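Local structure of Pre-mRNA-splicing factor SAD1 (Saccharomyces cerevisiae, 4MSX) at residues Lys152-Pro157 against Lys238-His243. The protein is required for pre-mRNA splicing and promotes assembly of newly synthesized U4 snRNA into the U4/U6 snRNP particle. Sequence-based numbering, arbitrary orientation.
Sequences KFAAYP and KLFKHH
The F153 ring has a partner on each face. The K238 side chain lies over one face, and CA of P157, just past the helix end, lies over the opposite one. K238 CE sits almost above the middle of the ring, 3.8 Å from the F153 ring centroid and 12° off the normal. The ammonium is shifted toward the CD2 side of the ring: K238 NZ comes within 3.6 Å of F153 CD2. It remains over the face, 3.9 Å from the F153 ring centroid, and makes a cation-pi contact. The CE methylene, probably polarised by the neighbouring ammonium, adds a CH-pi contact.

The lysine chain runs across the aromatic side chain at about a right angle. Its bend at chi3 (50°) brings CE and NZ down onto the ring. F153 starts toward the loop, and with CG anti to the backbone N (chi1 -168°) its ring lies under the K238 chain. S236 also touches F153.

The second flat group belongs to the loop. The F240 ring turns one face to the methyl of A154, which sits off-centre toward the rim. A154 CB lies 3.7 Å from both F240 CE2 and F240 CZ, a CH-pi contact. F240 also packs on L174, and its backbone is hydrogen-bonded to the same residue.

This is a small surface contact, burying 204 Å² in all. It joins the end of helix 146-155, in what is probably a degenerate UBP-type zinc finger, to the loop between helix 222-234 and strand 243-244, in the USP region. The arrangement is an interdomain contact of a ZnF-UBP module with a USP-fold domain, built from a cation-pi pair and an alanine-on-phenylalanine CH-pi pair, away from the zinc site.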
loop_
_atom_site.group_PDB
_atom_site.type_symbol
_atom_site.label_atom_id
_atom_site.label_comp_id
_atom_site.label_asym_id
_atom_site.label_seq_id
_atom_site.Cartn_x
_atom_site.Cartn_y
_atom_site.Cartn_z
ATOM N N LYS A 152 -0.915 -20.664 9.861
ATOM C CA LYS A 152 -1.515 -20.628 8.542
ATOM C C LYS A 152 -2.078 -19.184 8.309
ATOM O O LYS A 152 -2.057 -18.659 7.184
ATOM C CB LYS A 152 -2.675 -21.610 8.464
ATOM C CG LYS A 152 -3.237 -21.804 7.068
ATOM C CD LYS A 152 -4.284 -22.910 7.099
ATOM C CE LYS A 152 -4.965 -23.105 5.765
ATOM N NZ LYS A 152 -5.934 -24.257 5.815
ATOM N N PHE A 153 -2.557 -18.563 9.374
ATOM C CA PHE A 153 -3.107 -17.197 9.241
ATOM C C PHE A 153 -1.967 -16.173 8.937
ATOM O O PHE A 153 -2.166 -15.202 8.185
ATOM C CB PHE A 153 -3.784 -16.809 10.509
ATOM C CG PHE A 153 -4.623 -15.549 10.392
ATOM C CD1 PHE A 153 -4.027 -14.293 10.439
ATOM C CD2 PHE A 153 -6.006 -15.643 10.259
ATOM C CE1 PHE A 153 -4.808 -13.123 10.366
ATOM C CE2 PHE A 153 -6.806 -14.456 10.184
ATOM C CZ PHE A 153 -6.196 -13.222 10.253
ATOM N N ALA A 154 -0.782 -16.385 9.524
ATOM C CA ALA A 154 0.372 -15.527 9.255
ATOM C C ALA A 154 0.790 -15.605 7.788
ATOM O O ALA A 154 1.281 -14.604 7.212
ATOM C CB ALA A 154 1.589 -15.918 10.174
ATOM N N ALA A 155 0.627 -16.787 7.183
ATOM C CA ALA A 155 0.951 -16.979 5.766
ATOM C C ALA A 155 -0.147 -16.457 4.817
ATOM O O ALA A 155 0.148 -16.040 3.682
ATOM C CB ALA A 155 1.213 -18.493 5.464
ATOM N N TYR A 156 -1.404 -16.482 5.272
ATOM C CA TYR A 156 -2.513 -16.137 4.413
ATOM C C TYR A 156 -3.724 -15.706 5.276
ATOM O O TYR A 156 -4.550 -16.504 5.594
ATOM C CB TYR A 156 -2.847 -17.343 3.529
ATOM C CG TYR A 156 -3.892 -17.045 2.502
ATOM C CD1 TYR A 156 -3.531 -16.470 1.291
ATOM C CD2 TYR A 156 -5.243 -17.315 2.727
ATOM C CE1 TYR A 156 -4.456 -16.163 0.319
ATOM C CE2 TYR A 156 -6.208 -16.993 1.735
ATOM C CZ TYR A 156 -5.789 -16.390 0.541
ATOM O OH TYR A 156 -6.654 -16.075 -0.485
ATOM N N PRO A 157 -3.759 -14.446 5.733
ATOM C CA PRO A 157 -4.824 -13.964 6.614
ATOM C C PRO A 157 -6.184 -14.162 5.957
ATOM O O PRO A 157 -6.291 -14.025 4.739
ATOM C CB PRO A 157 -4.508 -12.464 6.786
ATOM C CG PRO A 157 -2.988 -12.408 6.606
ATOM C CD PRO A 157 -2.736 -13.420 5.495
ATOM N N LYS A 238 -3.415 -10.144 13.650
ATOM C CA LYS A 238 -2.615 -11.150 14.382
ATOM C C LYS A 238 -1.154 -11.280 13.881
ATOM O O LYS A 238 -0.568 -12.371 13.882
ATOM C CB LYS A 238 -3.317 -12.514 14.237
ATOM C CG LYS A 238 -4.649 -12.565 14.994
ATOM C CD LYS A 238 -5.679 -13.553 14.370
ATOM C CE LYS A 238 -5.168 -14.941 14.088
ATOM N NZ LYS A 238 -6.297 -15.931 13.829
ATOM N N LEU A 239 -0.573 -10.179 13.430
ATOM C CA LEU A 239 0.798 -10.220 12.909
ATOM C C LEU A 239 1.777 -10.746 13.961
ATOM O O LEU A 239 1.693 -10.367 15.111
ATOM C CB LEU A 239 1.234 -8.784 12.545
ATOM C CG LEU A 239 0.510 -8.192 11.326
ATOM C CD1 LEU A 239 0.896 -6.700 11.142
ATOM C CD2 LEU A 239 0.867 -8.997 10.072
ATOM N N PHE A 240 2.785 -11.516 13.550
ATOM C CA PHE A 240 3.814 -11.922 14.509
ATOM C C PHE A 240 4.700 -10.759 14.894
ATOM O O PHE A 240 5.104 -10.635 16.044
ATOM C CB PHE A 240 4.627 -13.080 13.928
ATOM C CG PHE A 240 3.842 -14.390 13.861
ATOM C CD1 PHE A 240 2.565 -14.492 14.413
ATOM C CD2 PHE A 240 4.395 -15.517 13.229
ATOM C CE1 PHE A 240 1.829 -15.700 14.342
ATOM C CE2 PHE A 240 3.676 -16.728 13.151
ATOM C CZ PHE A 240 2.404 -16.829 13.702
ATOM N N LYS A 241 4.990 -9.888 13.926
ATOM C CA LYS A 241 5.669 -8.642 14.232
ATOM C C LYS A 241 4.928 -7.500 13.520
ATOM O O LYS A 241 4.425 -7.674 12.417
ATOM C CB LYS A 241 7.139 -8.674 13.799
ATOM C CG LYS A 241 7.344 -8.998 12.343
ATOM C CD LYS A 241 8.850 -9.333 12.086
ATOM C CE LYS A 241 9.140 -9.558 10.597
ATOM N NZ LYS A 241 8.322 -10.693 10.019
ATOM N N HIS A 242 4.908 -6.343 14.153
ATOM C CA HIS A 242 3.980 -5.304 13.761
ATOM C C HIS A 242 4.445 -4.453 12.537
ATOM O O HIS A 242 4.167 -3.254 12.475
ATOM C CB HIS A 242 3.694 -4.385 14.966
ATOM C CG HIS A 242 4.867 -3.554 15.367
ATOM N ND1 HIS A 242 6.170 -3.964 15.162
ATOM C CD2 HIS A 242 4.946 -2.325 15.930
ATOM C CE1 HIS A 242 6.999 -3.031 15.597
ATOM N NE2 HIS A 242 6.280 -2.025 16.065
ATOM N N HIS A 243 5.097 -5.077 11.570
ATOM C CA HIS A 243 5.526 -4.411 10.320
ATOM C C HIS A 243 5.721 -5.438 9.228
ATOM O O HIS A 243 5.781 -6.642 9.499
ATOM C CB HIS A 243 6.827 -3.610 10.491
ATOM C CG HIS A 243 7.910 -4.345 11.212
ATOM N ND1 HIS A 243 8.775 -5.211 10.577
ATOM C CD2 HIS A 243 8.293 -4.312 12.508
ATOM C CE1 HIS A 243 9.640 -5.688 11.455
ATOM N NE2 HIS A 243 9.362 -5.167 12.634
#